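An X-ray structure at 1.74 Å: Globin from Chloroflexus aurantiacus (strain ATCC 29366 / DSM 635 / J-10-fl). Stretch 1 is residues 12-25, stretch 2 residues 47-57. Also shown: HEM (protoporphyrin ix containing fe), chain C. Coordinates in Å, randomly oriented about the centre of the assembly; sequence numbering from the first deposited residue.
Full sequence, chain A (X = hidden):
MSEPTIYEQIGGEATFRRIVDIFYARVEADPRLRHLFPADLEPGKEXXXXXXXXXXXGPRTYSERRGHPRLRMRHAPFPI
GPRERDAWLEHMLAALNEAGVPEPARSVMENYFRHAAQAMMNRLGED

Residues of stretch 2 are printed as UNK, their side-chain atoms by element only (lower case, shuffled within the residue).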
# COMPACT_ATOMS: atom_id res chain seq x y z
N GLY A 12 12.80 13.29 -16.34
CA GLY A 12 12.35 14.66 -16.50
C GLY A 12 10.85 14.86 -16.72
O GLY A 12 10.00 14.08 -16.27
N GLU A 13 10.55 15.94 -17.42
CA GLU A 13 9.17 16.44 -17.61
C GLU A 13 8.23 15.37 -18.12
O GLU A 13 7.09 15.22 -17.66
CB GLU A 13 9.18 17.62 -18.60
CG GLU A 13 7.80 18.21 -18.86
CD GLU A 13 7.83 19.50 -19.65
OE1 GLU A 13 8.86 19.79 -20.27
OE2 GLU A 13 6.82 20.23 -19.63
N ALA A 14 8.69 14.64 -19.12
CA ALA A 14 7.88 13.61 -19.73
C ALA A 14 7.38 12.60 -18.69
O ALA A 14 6.23 12.16 -18.74
CB ALA A 14 8.65 12.94 -20.81
N THR A 15 8.21 12.26 -17.72
CA THR A 15 7.84 11.29 -16.70
C THR A 15 6.80 11.88 -15.76
O THR A 15 5.84 11.22 -15.39
CB THR A 15 9.08 10.83 -15.94
OG1 THR A 15 9.99 10.26 -16.90
CG2 THR A 15 8.74 9.77 -14.91
N PHE A 16 6.97 13.13 -15.38
CA PHE A 16 5.99 13.77 -14.50
C PHE A 16 4.63 13.90 -15.18
O PHE A 16 3.58 13.82 -14.52
CB PHE A 16 6.53 15.12 -14.04
CG PHE A 16 7.59 14.97 -12.98
CD1 PHE A 16 7.25 14.76 -11.66
CD2 PHE A 16 8.92 14.99 -13.32
CE1 PHE A 16 8.23 14.59 -10.69
CE2 PHE A 16 9.90 14.81 -12.37
CZ PHE A 16 9.56 14.61 -11.06
N ARG A 17 4.63 14.05 -16.50
CA ARG A 17 3.36 14.13 -17.23
C ARG A 17 2.64 12.79 -17.10
O ARG A 17 1.43 12.76 -16.81
CB ARG A 17 3.57 14.50 -18.70
CG ARG A 17 3.85 15.98 -18.94
CD ARG A 17 3.90 16.28 -20.43
NE ARG A 17 4.32 17.66 -20.72
CZ ARG A 17 3.50 18.70 -20.76
NH1 ARG A 17 2.20 18.54 -20.55
NH2 ARG A 17 3.97 19.92 -21.03
N ARG A 18 3.39 11.69 -17.25
CA ARG A 18 2.81 10.34 -17.11
C ARG A 18 2.26 10.13 -15.68
O ARG A 18 1.15 9.61 -15.51
CB ARG A 18 3.82 9.24 -17.44
CG ARG A 18 4.36 9.27 -18.87
CD ARG A 18 4.97 7.93 -19.30
NE ARG A 18 6.05 7.50 -18.42
CZ ARG A 18 7.30 7.92 -18.51
NH1 ARG A 18 7.66 8.80 -19.43
NH2 ARG A 18 8.20 7.45 -17.66
N ILE A 19 3.05 10.51 -14.68
CA ILE A 19 2.66 10.37 -13.29
C ILE A 19 1.34 11.09 -13.04
O ILE A 19 0.41 10.53 -12.49
CB ILE A 19 3.76 10.90 -12.35
CG1 ILE A 19 4.99 9.98 -12.37
CG2 ILE A 19 3.26 10.98 -10.93
CD1 ILE A 19 6.21 10.57 -11.66
N VAL A 20 1.27 12.36 -13.44
CA VAL A 20 0.12 13.21 -13.08
C VAL A 20 -1.11 12.78 -13.87
O VAL A 20 -2.21 12.81 -13.33
CB VAL A 20 0.45 14.71 -13.30
CG1 VAL A 20 -0.78 15.55 -13.10
CG2 VAL A 20 1.55 15.15 -12.35
N ASP A 21 -0.93 12.37 -15.13
CA ASP A 21 -2.06 11.85 -15.91
C ASP A 21 -2.70 10.66 -15.18
O ASP A 21 -3.92 10.54 -15.10
CB ASP A 21 -1.64 11.41 -17.32
CG ASP A 21 -1.41 12.57 -18.29
OD1 ASP A 21 -1.62 13.75 -17.94
OD2 ASP A 21 -1.03 12.27 -19.43
N ILE A 22 -1.88 9.75 -14.68
CA ILE A 22 -2.39 8.52 -14.09
C ILE A 22 -3.08 8.86 -12.76
O ILE A 22 -4.16 8.35 -12.42
CB ILE A 22 -1.27 7.50 -13.93
CG1 ILE A 22 -0.83 7.00 -15.31
CG2 ILE A 22 -1.72 6.30 -13.10
CD1 ILE A 22 0.49 6.23 -15.27
N PHE A 23 -2.44 9.75 -12.01
CA PHE A 23 -2.93 10.16 -10.71
C PHE A 23 -4.30 10.83 -10.90
O PHE A 23 -5.26 10.46 -10.24
CB PHE A 23 -1.94 11.10 -10.03
CG PHE A 23 -2.46 11.72 -8.77
CD1 PHE A 23 -2.55 10.96 -7.62
CD2 PHE A 23 -2.87 13.04 -8.74
CE1 PHE A 23 -3.02 11.50 -6.46
CE2 PHE A 23 -3.35 13.60 -7.55
CZ PHE A 23 -3.43 12.81 -6.42
N TYR A 24 -4.39 11.78 -11.82
CA TYR A 24 -5.64 12.52 -11.98
C TYR A 24 -6.77 11.65 -12.53
O TYR A 24 -7.93 11.84 -12.16
CB TYR A 24 -5.41 13.75 -12.87
CG TYR A 24 -5.29 15.00 -12.02
CD1 TYR A 24 -4.12 15.33 -11.38
CD2 TYR A 24 -6.38 15.82 -11.84
CE1 TYR A 24 -4.02 16.44 -10.58
CE2 TYR A 24 -6.31 16.94 -11.06
CZ TYR A 24 -5.13 17.25 -10.41
OH TYR A 24 -5.06 18.38 -9.64
N ALA A 25 -6.44 10.66 -13.35
CA ALA A 25 -7.46 9.74 -13.84
C ALA A 25 -8.11 9.01 -12.67
O ALA A 25 -9.34 8.83 -12.63
CB ALA A 25 -6.87 8.73 -14.84
N UNK A 47 -0.72 22.73 -12.36
CA UNK A 47 -0.04 23.28 -11.20
C UNK A 47 0.60 22.16 -10.42
O UNK A 47 1.75 22.29 -9.97
c UNK A 47 -0.92 26.12 -11.90
n UNK A 47 -1.77 27.16 -12.13
n UNK A 47 -2.67 25.95 -10.60
c UNK A 47 -2.82 27.04 -11.34
c UNK A 47 -1.00 24.08 -10.30
c UNK A 47 -1.47 25.35 -10.93
N UNK A 48 -0.10 21.04 -10.27
CA UNK A 48 0.49 19.95 -9.51
C UNK A 48 1.72 19.38 -10.25
O UNK A 48 2.75 19.11 -9.62
n UNK A 48 -1.06 16.17 -6.98
o UNK A 48 -0.96 15.98 -9.22
c UNK A 48 -0.69 16.59 -8.19
c UNK A 48 -0.50 18.85 -9.26
c UNK A 48 0.08 17.84 -8.25
N UNK A 49 1.61 19.17 -11.56
CA UNK A 49 2.75 18.70 -12.35
C UNK A 49 3.95 19.62 -12.20
O UNK A 49 5.05 19.15 -11.92
c UNK A 49 2.40 18.56 -13.83
c UNK A 49 3.58 18.04 -14.67
c UNK A 49 2.99 20.09 -17.24
n UNK A 49 2.48 19.02 -16.65
c UNK A 49 3.25 17.89 -16.13
n UNK A 49 2.17 21.04 -17.65
n UNK A 49 4.31 20.22 -17.45
N UNK A 50 3.74 20.94 -12.34
CA UNK A 50 4.85 21.88 -12.26
C UNK A 50 5.48 21.86 -10.86
O UNK A 50 6.70 21.95 -10.73
c UNK A 50 4.92 23.07 -15.09
c UNK A 50 3.88 23.42 -14.05
c UNK A 50 4.39 23.29 -12.60
c UNK A 50 3.35 24.83 -14.28
N UNK A 51 4.65 21.72 -9.83
CA UNK A 51 5.17 21.63 -8.49
C UNK A 51 6.09 20.42 -8.34
O UNK A 51 7.20 20.54 -7.82
c UNK A 51 4.53 19.87 -5.59
c UNK A 51 5.11 19.51 -4.38
c UNK A 51 4.08 21.52 -7.43
c UNK A 51 4.64 21.16 -6.09
c UNK A 51 5.99 21.75 -4.16
c UNK A 51 5.85 20.46 -3.66
c UNK A 51 5.41 22.09 -5.38
N UNK A 52 5.61 19.25 -8.76
CA UNK A 52 6.41 18.05 -8.62
C UNK A 52 7.73 18.20 -9.37
O UNK A 52 8.81 17.85 -8.87
c UNK A 52 3.56 15.41 -8.95
c UNK A 52 5.65 16.82 -9.10
c UNK A 52 4.41 16.50 -8.26
c UNK A 52 4.78 16.10 -6.84
N UNK A 53 7.64 18.73 -10.58
CA UNK A 53 8.83 18.93 -11.40
C UNK A 53 9.86 19.79 -10.66
O UNK A 53 11.05 19.47 -10.63
c UNK A 53 8.46 20.28 -15.77
c UNK A 53 7.70 18.67 -13.67
c UNK A 53 8.46 19.60 -12.74
s UNK A 53 7.00 19.54 -15.09
N UNK A 54 9.38 20.87 -10.07
CA UNK A 54 10.25 21.79 -9.34
C UNK A 54 10.81 21.18 -8.07
O UNK A 54 12.00 21.29 -7.80
c UNK A 54 10.28 24.08 -8.21
c UNK A 54 9.47 23.05 -8.99
n UNK A 54 9.02 25.51 -6.73
c UNK A 54 9.47 25.33 -7.97
o UNK A 54 9.23 26.12 -8.89
N UNK A 55 9.95 20.53 -7.30
CA UNK A 55 10.37 19.98 -6.01
C UNK A 55 11.52 18.99 -6.18
O UNK A 55 12.49 19.01 -5.42
c UNK A 55 9.62 18.85 -3.89
c UNK A 55 9.61 19.73 -2.81
o UNK A 55 10.88 17.67 -0.10
c UNK A 55 9.20 19.32 -5.28
c UNK A 55 10.50 17.15 -2.40
c UNK A 55 10.08 17.56 -3.67
c UNK A 55 10.02 19.33 -1.56
c UNK A 55 10.46 18.04 -1.36
N UNK A 56 11.41 18.14 -7.19
CA UNK A 56 12.38 17.07 -7.40
C UNK A 56 13.56 17.52 -8.28
O UNK A 56 14.39 16.72 -8.68
c UNK A 56 11.37 14.51 -5.87
c UNK A 56 8.62 14.74 -5.98
c UNK A 56 11.63 15.86 -7.95
c UNK A 56 9.40 15.33 -6.97
c UNK A 56 9.22 14.04 -4.93
c UNK A 56 10.79 15.20 -6.94
c UNK A 56 10.57 13.93 -4.89
N UNK A 57 13.66 18.82 -8.53
CA UNK A 57 14.90 19.40 -9.02
C UNK A 57 14.90 19.90 -10.44
O UNK A 57 15.95 20.24 -10.96
CHA HEM C . -3.88 21.17 -5.07
CHB HEM C . 0.23 18.81 -3.99
CHC HEM C . -2.21 16.15 -0.71
CHD HEM C . -6.33 17.76 -2.71
C1A HEM C . -2.56 20.81 -5.03
C2A HEM C . -1.46 21.49 -5.69
C3A HEM C . -0.33 20.84 -5.38
C4A HEM C . -0.67 19.72 -4.51
CMA HEM C . 1.15 21.12 -5.81
CAA HEM C . -1.62 22.76 -6.56
CBA HEM C . -1.18 23.95 -5.69
CGA HEM C . -1.50 25.23 -6.43
O1A HEM C . -2.70 25.57 -6.60
O2A HEM C . -0.56 25.94 -6.85
C1B HEM C . -0.07 17.89 -3.00
C2B HEM C . 0.87 17.04 -2.30
C3B HEM C . 0.17 16.33 -1.39
C4B HEM C . -1.21 16.68 -1.50
CMB HEM C . 2.39 17.00 -2.59
CAB HEM C . 0.62 15.26 -0.37
CBB HEM C . 1.82 14.70 -0.52
C1C HEM C . -3.55 16.32 -0.97
C2C HEM C . -4.66 15.63 -0.31
C3C HEM C . -5.79 16.11 -0.89
C4C HEM C . -5.44 17.07 -1.92
CMC HEM C . -4.48 14.60 0.84
CAC HEM C . -7.23 15.69 -0.61
CBC HEM C . -7.37 14.44 -0.19
C1D HEM C . -6.05 18.86 -3.47
C2D HEM C . -7.00 19.75 -4.12
C3D HEM C . -6.31 20.71 -4.77
C4D HEM C . -4.90 20.44 -4.55
CMD HEM C . -8.53 19.61 -4.04
CAD HEM C . -6.86 21.88 -5.59
CBD HEM C . -6.86 21.46 -7.05
CGD HEM C . -7.34 22.55 -7.95
O1D HEM C . -7.67 22.23 -9.12
O2D HEM C . -7.41 23.73 -7.50
NA HEM C . -2.03 19.74 -4.31
NB HEM C . -1.33 17.65 -2.48
NC HEM C . -4.08 17.19 -1.90
ND HEM C . -4.79 19.33 -3.76
FE HEM C . -3.08 18.44 -3.13
O HOH W 1 -3.24 17.11 -4.83

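Position 47 has one carbon and then a five-membered ring of three carbons and two nitrogens. The ring does not reach stretch 1 and lies near a heme propionate. This is H47; its CB is 3.9 Å from HEM O2A.

Position 48 has three carbons, the third carrying one oxygen and one nitrogen. The oxygen meets the Y24 ring edge and the nitrogen nears F23. The group is an amide, so this is Q48. OE1 lies 3.4 Å from Y24 CE1. NE2 is 3.5 Å from F23 CE2 and 3.2 Å from the iron-bound water 1 (O). OE1 is buried without a polar partner.

Position 49 has three carbons, a nitrogen, and a carbon carrying two more nitrogens. One end nitrogen is near E13 OE2, and the end group lies flat on the R17 guanidinium, planes at 18°. This is R49. NH1 forms a salt bridge with E13 OE2 at 3.3 Å.

Position 50 has four carbons, forked at the second. It is L50. Its CA-to-CB bond points away, and it makes no contact with stretch 1.

Position 51 has one carbon and a six-carbon ring without oxygen. It is F51, out of reach of stretch 1. Its CB touches HEM CMA at 3.4 Å.

Position 52 again has four carbons forked at the second, packed on F16 and V20. It is L52. CB lies 3.7 Å from F16 CD1, and CD1 lies 4.0 Å from V20 CG2.

Position 53 is an unbranched chain of two carbons, sulfur and one carbon, packed on F16 and E13. The sulfur within the chain identifies M53. CG is 3.8 Å from F16 CB, and CE is 3.8 Å from E13 CG. Its CA sits over the F16 ring face in a CH-pi contact.

Position 54 has three carbons ending in one oxygen and one nitrogen. It is Q54; its CA-to-CB bond points away from stretch 1, and it makes no contact there.

Position 55 has one carbon, then a six-carbon ring bearing one oxygen. It is Y55, exposed and clear of stretch 1.

Position 56 has one carbon and a plain six-carbon ring; CB is 3.9 Å from F16 CZ. It is F56, just past the helix.

Position 57 has no side-chain atoms. It is G57, with a phi of 111° that suits glycine.

The two helices cross at 135°, with V20 and R49 nearest in register. F16 packs among L52, M53 and F56, while V20 fits against R49 and L52. In the E13, R17 and R49 cluster the carboxylate pairs with both arginines and can offset their repulsion. No hydrogen bond crosses the contact.

Stretch 2 (47-57) HQRLFLMQYFG
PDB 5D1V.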